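Local coordinates for hypothetical protein yihE (Escherichia coli, PDB 1ZYL), which phosphorylates itself and other proteins on serine and threonine residues using ATP, and probably protects cells from stress linked to reactive oxygen species, at residues 140-152 with 217-229. Numbering follows the deposited sequence.
Sequences LFIHRPTIGLNEY and DLDDARNGPAVQD
A single beta bridge pairs Thr146 with Asn223, their CA atoms 4.0 Å apart. Asn223 N donates to Pro145 O, whose modelled position is less certain. A weak, bent bond returns from Ile147 N to Asn223 O. The Asn223 side chain extends this pairing to Phe141: with Asn223 CG beside the Asn223 backbone N (chi1 -68°), the amide faces the Phe141 backbone. Phe141 N reaches a lone pair of Asn223 OD1 in the carbonyl plane at 3.1 Å, while Asn223 ND2 gives a weak bond to Phe141 O; one sound and one weak bond together orient the amide. The Phe141 ring lies only 27° from that amide plane, and its CE1 meets Ala221 CB at 3.9 Å. Over the centre of one ring face passes CD of Arg144. Bent at chi2 and chi3, the Arg144 chain brings NH2 to two main-chain oxygens lying in the guanidinium plane. Ala221 O, at 2.8 Å from Arg144 NH2, accepts on a lone pair, whereas Asp219 O, at 3.0 Å, is approached from above its carbonyl plane. Arg144 thereby clasps the type I turn 218-221, which follows Asp217, the inferred magnesium ligand of the kinase active site. Arg222 bridges two acids: NH2 forms a salt bridge with Glu151 OE1, modelled too short for its length to be relied on, and NH1 pairs with Asp220 OD2, which also pairs with Arg61. Tyr152 OH lies over one guanidinium face, offset toward the rim. Ile147 CD1 packs against the Gln228 CG methylene. The contact joins the loop entering helix 149-161 to strand 223-224, which pairs antiparallel with strand 196-197; helix 64-79 flanks it, Glu70 forming a salt bridge with Arg144, and helix 266-283 touches Tyr152 and Gln228.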
loop_
_atom_site.group_PDB
_atom_site.type_symbol
_atom_site.label_atom_id
_atom_site.label_comp_id
_atom_site.label_asym_id
_atom_site.label_seq_id
_atom_site.Cartn_x
_atom_site.Cartn_y
_atom_site.Cartn_z
ATOM N N LEU A 140 10.728 -15.129 0.358
ATOM C CA LEU A 140 10.678 -13.769 -0.175
ATOM C C LEU A 140 10.233 -13.668 -1.627
ATOM O O LEU A 140 10.534 -14.533 -2.447
ATOM C CB LEU A 140 12.063 -13.129 -0.062
ATOM C CG LEU A 140 12.478 -12.309 1.160
ATOM C CD1 LEU A 140 11.599 -12.600 2.356
ATOM C CD2 LEU A 140 13.914 -12.609 1.465
ATOM N N PHE A 141 9.527 -12.597 -1.955
ATOM C CA PHE A 141 9.111 -12.398 -3.335
ATOM C C PHE A 141 10.395 -12.423 -4.175
ATOM O O PHE A 141 11.503 -12.268 -3.651
ATOM C CB PHE A 141 8.396 -11.050 -3.477
ATOM C CG PHE A 141 7.041 -11.010 -2.822
ATOM C CD1 PHE A 141 6.664 -9.928 -2.037
ATOM C CD2 PHE A 141 6.128 -12.051 -3.007
ATOM C CE1 PHE A 141 5.399 -9.878 -1.445
ATOM C CE2 PHE A 141 4.846 -12.012 -2.416
ATOM C CZ PHE A 141 4.485 -10.927 -1.638
ATOM N N ILE A 142 10.259 -12.651 -5.473
ATOM C CA ILE A 142 11.427 -12.670 -6.335
ATOM C C ILE A 142 11.205 -11.641 -7.411
ATOM O O ILE A 142 12.154 -11.023 -7.885
ATOM C CB ILE A 142 11.642 -14.051 -6.985
ATOM C CG1 ILE A 142 12.116 -15.052 -5.931
ATOM C CG2 ILE A 142 12.678 -13.954 -8.090
ATOM C CD1 ILE A 142 12.315 -16.457 -6.467
ATOM N N HIS A 143 9.942 -11.450 -7.779
ATOM C CA HIS A 143 9.578 -10.485 -8.811
ATOM C C HIS A 143 9.022 -9.173 -8.264
ATOM O O HIS A 143 9.296 -8.102 -8.810
ATOM C CB HIS A 143 8.585 -11.119 -9.780
ATOM C CG HIS A 143 9.165 -12.258 -10.547
ATOM N ND1 HIS A 143 10.297 -12.127 -11.321
ATOM C CD2 HIS A 143 8.804 -13.560 -10.626
ATOM C CE1 HIS A 143 10.610 -13.299 -11.844
ATOM N NE2 HIS A 143 9.722 -14.186 -11.438
ATOM N N ARG A 144 8.240 -9.254 -7.193
ATOM C CA ARG A 144 7.690 -8.059 -6.585
ATOM C C ARG A 144 8.832 -7.254 -5.992
ATOM O O ARG A 144 9.866 -7.808 -5.611
ATOM C CB ARG A 144 6.726 -8.423 -5.475
ATOM C CG ARG A 144 5.591 -9.293 -5.917
ATOM C CD ARG A 144 4.379 -8.971 -5.108
ATOM N NE ARG A 144 3.239 -8.810 -5.989
ATOM C CZ ARG A 144 2.387 -7.801 -5.920
ATOM N NH1 ARG A 144 1.369 -7.739 -6.770
ATOM N NH2 ARG A 144 2.553 -6.857 -5.003
ATOM N N PRO A 145 8.662 -5.933 -5.897
ATOM C CA PRO A 145 9.709 -5.075 -5.339
ATOM C C PRO A 145 10.027 -5.391 -3.890
ATOM O O PRO A 145 9.209 -5.956 -3.157
ATOM C CB PRO A 145 9.122 -3.669 -5.465
ATOM C CG PRO A 145 8.190 -3.778 -6.599
ATOM C CD PRO A 145 7.534 -5.128 -6.392
ATOM N N THR A 146 11.227 -5.035 -3.474
ATOM C CA THR A 146 11.593 -5.223 -2.087
ATOM C C THR A 146 11.961 -3.807 -1.646
ATOM O O THR A 146 12.988 -3.271 -2.061
ATOM C CB THR A 146 12.756 -6.221 -1.938
ATOM O OG1 THR A 146 13.606 -5.817 -0.864
ATOM C CG2 THR A 146 13.538 -6.316 -3.217
ATOM N N ILE A 147 11.072 -3.201 -0.851
ATOM C CA ILE A 147 11.216 -1.838 -0.357
ATOM C C ILE A 147 12.671 -1.409 -0.204
ATOM O O ILE A 147 13.497 -2.114 0.385
ATOM C CB ILE A 147 10.448 -1.658 0.989
ATOM C CG1 ILE A 147 8.943 -1.681 0.726
ATOM C CG2 ILE A 147 10.822 -0.342 1.672
ATOM C CD1 ILE A 147 8.096 -1.428 1.965
ATOM N N GLY A 148 12.978 -0.245 -0.755
ATOM C CA GLY A 148 14.321 0.275 -0.694
ATOM C C GLY A 148 14.310 1.660 -1.295
ATOM O O GLY A 148 13.293 2.101 -1.835
ATOM N N LEU A 149 15.445 2.343 -1.220
ATOM C CA LEU A 149 15.575 3.708 -1.722
ATOM C C LEU A 149 15.396 3.906 -3.231
ATOM O O LEU A 149 14.938 4.963 -3.665
ATOM C CB LEU A 149 16.930 4.269 -1.293
ATOM C CG LEU A 149 17.273 4.092 0.182
ATOM C CD1 LEU A 149 18.486 4.940 0.501
ATOM C CD2 LEU A 149 16.086 4.491 1.057
ATOM N N ASN A 150 15.750 2.901 -4.027
ATOM C CA ASN A 150 15.633 3.022 -5.477
ATOM C C ASN A 150 14.241 3.393 -5.949
ATOM O O ASN A 150 14.044 4.438 -6.561
ATOM C CB ASN A 150 16.050 1.726 -6.166
ATOM C CG ASN A 150 15.727 1.731 -7.651
ATOM O OD1 ASN A 150 15.068 0.819 -8.157
ATOM N ND2 ASN A 150 16.188 2.757 -8.354
ATOM N N GLU A 151 13.286 2.516 -5.662
ATOM C CA GLU A 151 11.891 2.700 -6.054
ATOM C C GLU A 151 11.191 3.823 -5.310
ATOM O O GLU A 151 10.347 4.527 -5.869
ATOM C CB GLU A 151 11.108 1.407 -5.810
ATOM C CG GLU A 151 9.654 1.484 -6.211
ATOM C CD GLU A 151 8.893 0.246 -5.825
ATOM O OE1 GLU A 151 7.813 -0.015 -6.405
ATOM O OE2 GLU A 151 9.378 -0.466 -4.925
ATOM N N TYR A 152 11.538 3.982 -4.042
ATOM C CA TYR A 152 10.904 4.997 -3.229
ATOM C C TYR A 152 11.479 6.398 -3.308
ATOM O O TYR A 152 10.730 7.361 -3.200
ATOM C CB TYR A 152 10.848 4.525 -1.773
ATOM C CG TYR A 152 9.692 3.588 -1.526
ATOM C CD1 TYR A 152 9.751 2.252 -1.912
ATOM C CD2 TYR A 152 8.506 4.061 -0.964
ATOM C CE1 TYR A 152 8.652 1.408 -1.743
ATOM C CE2 TYR A 152 7.408 3.235 -0.790
ATOM C CZ TYR A 152 7.482 1.909 -1.178
ATOM O OH TYR A 152 6.393 1.093 -0.973
ATOM N N ASP A 217 -6.706 -6.037 0.086
ATOM C CA ASP A 217 -5.798 -5.394 -0.849
ATOM C C ASP A 217 -4.316 -5.691 -0.633
ATOM O O ASP A 217 -3.646 -4.995 0.126
ATOM C CB ASP A 217 -6.021 -3.878 -0.808
ATOM C CG ASP A 217 -5.728 -3.208 -2.131
ATOM O OD1 ASP A 217 -4.934 -3.777 -2.914
ATOM O OD2 ASP A 217 -6.281 -2.111 -2.383
ATOM N N LEU A 218 -3.805 -6.716 -1.311
ATOM C CA LEU A 218 -2.396 -7.057 -1.209
ATOM C C LEU A 218 -1.654 -6.573 -2.446
ATOM O O LEU A 218 -0.473 -6.863 -2.625
ATOM C CB LEU A 218 -2.204 -8.563 -1.073
ATOM C CG LEU A 218 -2.783 -9.292 0.138
ATOM C CD1 LEU A 218 -2.001 -10.574 0.311
ATOM C CD2 LEU A 218 -2.684 -8.460 1.405
ATOM N N ASP A 219 -2.351 -5.829 -3.297
ATOM C CA ASP A 219 -1.756 -5.319 -4.527
ATOM C C ASP A 219 -0.382 -4.692 -4.292
ATOM O O ASP A 219 0.475 -4.708 -5.180
ATOM C CB ASP A 219 -2.677 -4.277 -5.169
ATOM C CG ASP A 219 -2.268 -3.930 -6.595
ATOM O OD1 ASP A 219 -2.558 -2.800 -7.042
ATOM O OD2 ASP A 219 -1.671 -4.794 -7.270
ATOM N N ASP A 220 -0.172 -4.146 -3.096
ATOM C CA ASP A 220 1.098 -3.498 -2.772
ATOM C C ASP A 220 2.094 -4.365 -2.028
ATOM O O ASP A 220 3.230 -3.958 -1.819
ATOM C CB ASP A 220 0.849 -2.200 -2.002
ATOM C CG ASP A 220 0.643 -0.998 -2.931
ATOM O OD1 ASP A 220 -0.177 -0.106 -2.601
ATOM O OD2 ASP A 220 1.312 -0.941 -3.988
ATOM N N ALA A 221 1.676 -5.565 -1.649
ATOM C CA ALA A 221 2.561 -6.489 -0.949
ATOM C C ALA A 221 3.955 -6.346 -1.546
ATOM O O ALA A 221 4.139 -6.461 -2.753
ATOM C CB ALA A 221 2.057 -7.929 -1.107
ATOM N N ARG A 222 4.933 -6.088 -0.689
ATOM C CA ARG A 222 6.304 -5.898 -1.127
ATOM C C ARG A 222 7.214 -6.565 -0.109
ATOM O O ARG A 222 6.740 -7.025 0.922
ATOM C CB ARG A 222 6.581 -4.395 -1.180
ATOM C CG ARG A 222 7.360 -3.922 -2.392
ATOM C CD ARG A 222 7.185 -2.419 -2.624
ATOM N NE ARG A 222 5.802 -2.081 -2.925
ATOM C CZ ARG A 222 5.447 -1.171 -3.824
ATOM N NH1 ARG A 222 4.165 -0.911 -4.046
ATOM N NH2 ARG A 222 6.373 -0.522 -4.509
ATOM N N ASN A 223 8.506 -6.660 -0.398
ATOM C CA ASN A 223 9.417 -7.228 0.594
ATOM C C ASN A 223 9.953 -6.026 1.381
ATOM O O ASN A 223 10.442 -5.055 0.796
ATOM C CB ASN A 223 10.599 -7.968 -0.051
ATOM C CG ASN A 223 10.184 -9.244 -0.786
ATOM O OD1 ASN A 223 9.325 -9.998 -0.322
ATOM N ND2 ASN A 223 10.820 -9.499 -1.932
ATOM N N GLY A 224 9.850 -6.075 2.701
ATOM C CA GLY A 224 10.344 -4.971 3.502
ATOM C C GLY A 224 10.447 -5.311 4.973
ATOM O O GLY A 224 10.362 -6.479 5.353
ATOM N N PRO A 225 10.638 -4.305 5.833
ATOM C CA PRO A 225 10.751 -4.513 7.279
ATOM C C PRO A 225 9.377 -4.581 7.932
ATOM O O PRO A 225 8.485 -3.780 7.620
ATOM C CB PRO A 225 11.547 -3.302 7.730
ATOM C CG PRO A 225 11.013 -2.245 6.850
ATOM C CD PRO A 225 10.928 -2.905 5.485
ATOM N N ALA A 226 9.218 -5.534 8.845
ATOM C CA ALA A 226 7.960 -5.734 9.550
ATOM C C ALA A 226 7.305 -4.416 9.948
ATOM O O ALA A 226 6.092 -4.261 9.795
ATOM C CB ALA A 226 8.183 -6.609 10.769
ATOM N N VAL A 227 8.096 -3.465 10.443
ATOM C CA VAL A 227 7.554 -2.166 10.843
ATOM C C VAL A 227 6.637 -1.518 9.816
ATOM O O VAL A 227 5.714 -0.788 10.189
ATOM C CB VAL A 227 8.646 -1.138 11.152
ATOM C CG1 VAL A 227 8.807 -1.003 12.637
ATOM C CG2 VAL A 227 9.944 -1.540 10.507
ATOM N N GLN A 228 6.899 -1.778 8.534
ATOM C CA GLN A 228 6.107 -1.203 7.447
ATOM C C GLN A 228 4.614 -1.390 7.643
ATOM O O GLN A 228 3.836 -0.490 7.349
ATOM C CB GLN A 228 6.495 -1.829 6.111
ATOM C CG GLN A 228 6.865 -0.830 5.038
ATOM C CD GLN A 228 5.831 0.258 4.850
ATOM O OE1 GLN A 228 4.778 0.046 4.248
ATOM N NE2 GLN A 228 6.132 1.441 5.371
ATOM N N ASP A 229 4.218 -2.565 8.131
ATOM C CA ASP A 229 2.808 -2.877 8.345
ATOM C C ASP A 229 2.342 -2.474 9.737
ATOM O O ASP A 229 1.220 -2.798 10.137
ATOM C CB ASP A 229 2.563 -4.379 8.149
ATOM C CG ASP A 229 2.766 -4.829 6.714
ATOM O OD1 ASP A 229 2.968 -6.042 6.500
ATOM O OD2 ASP A 229 2.713 -3.977 5.799
#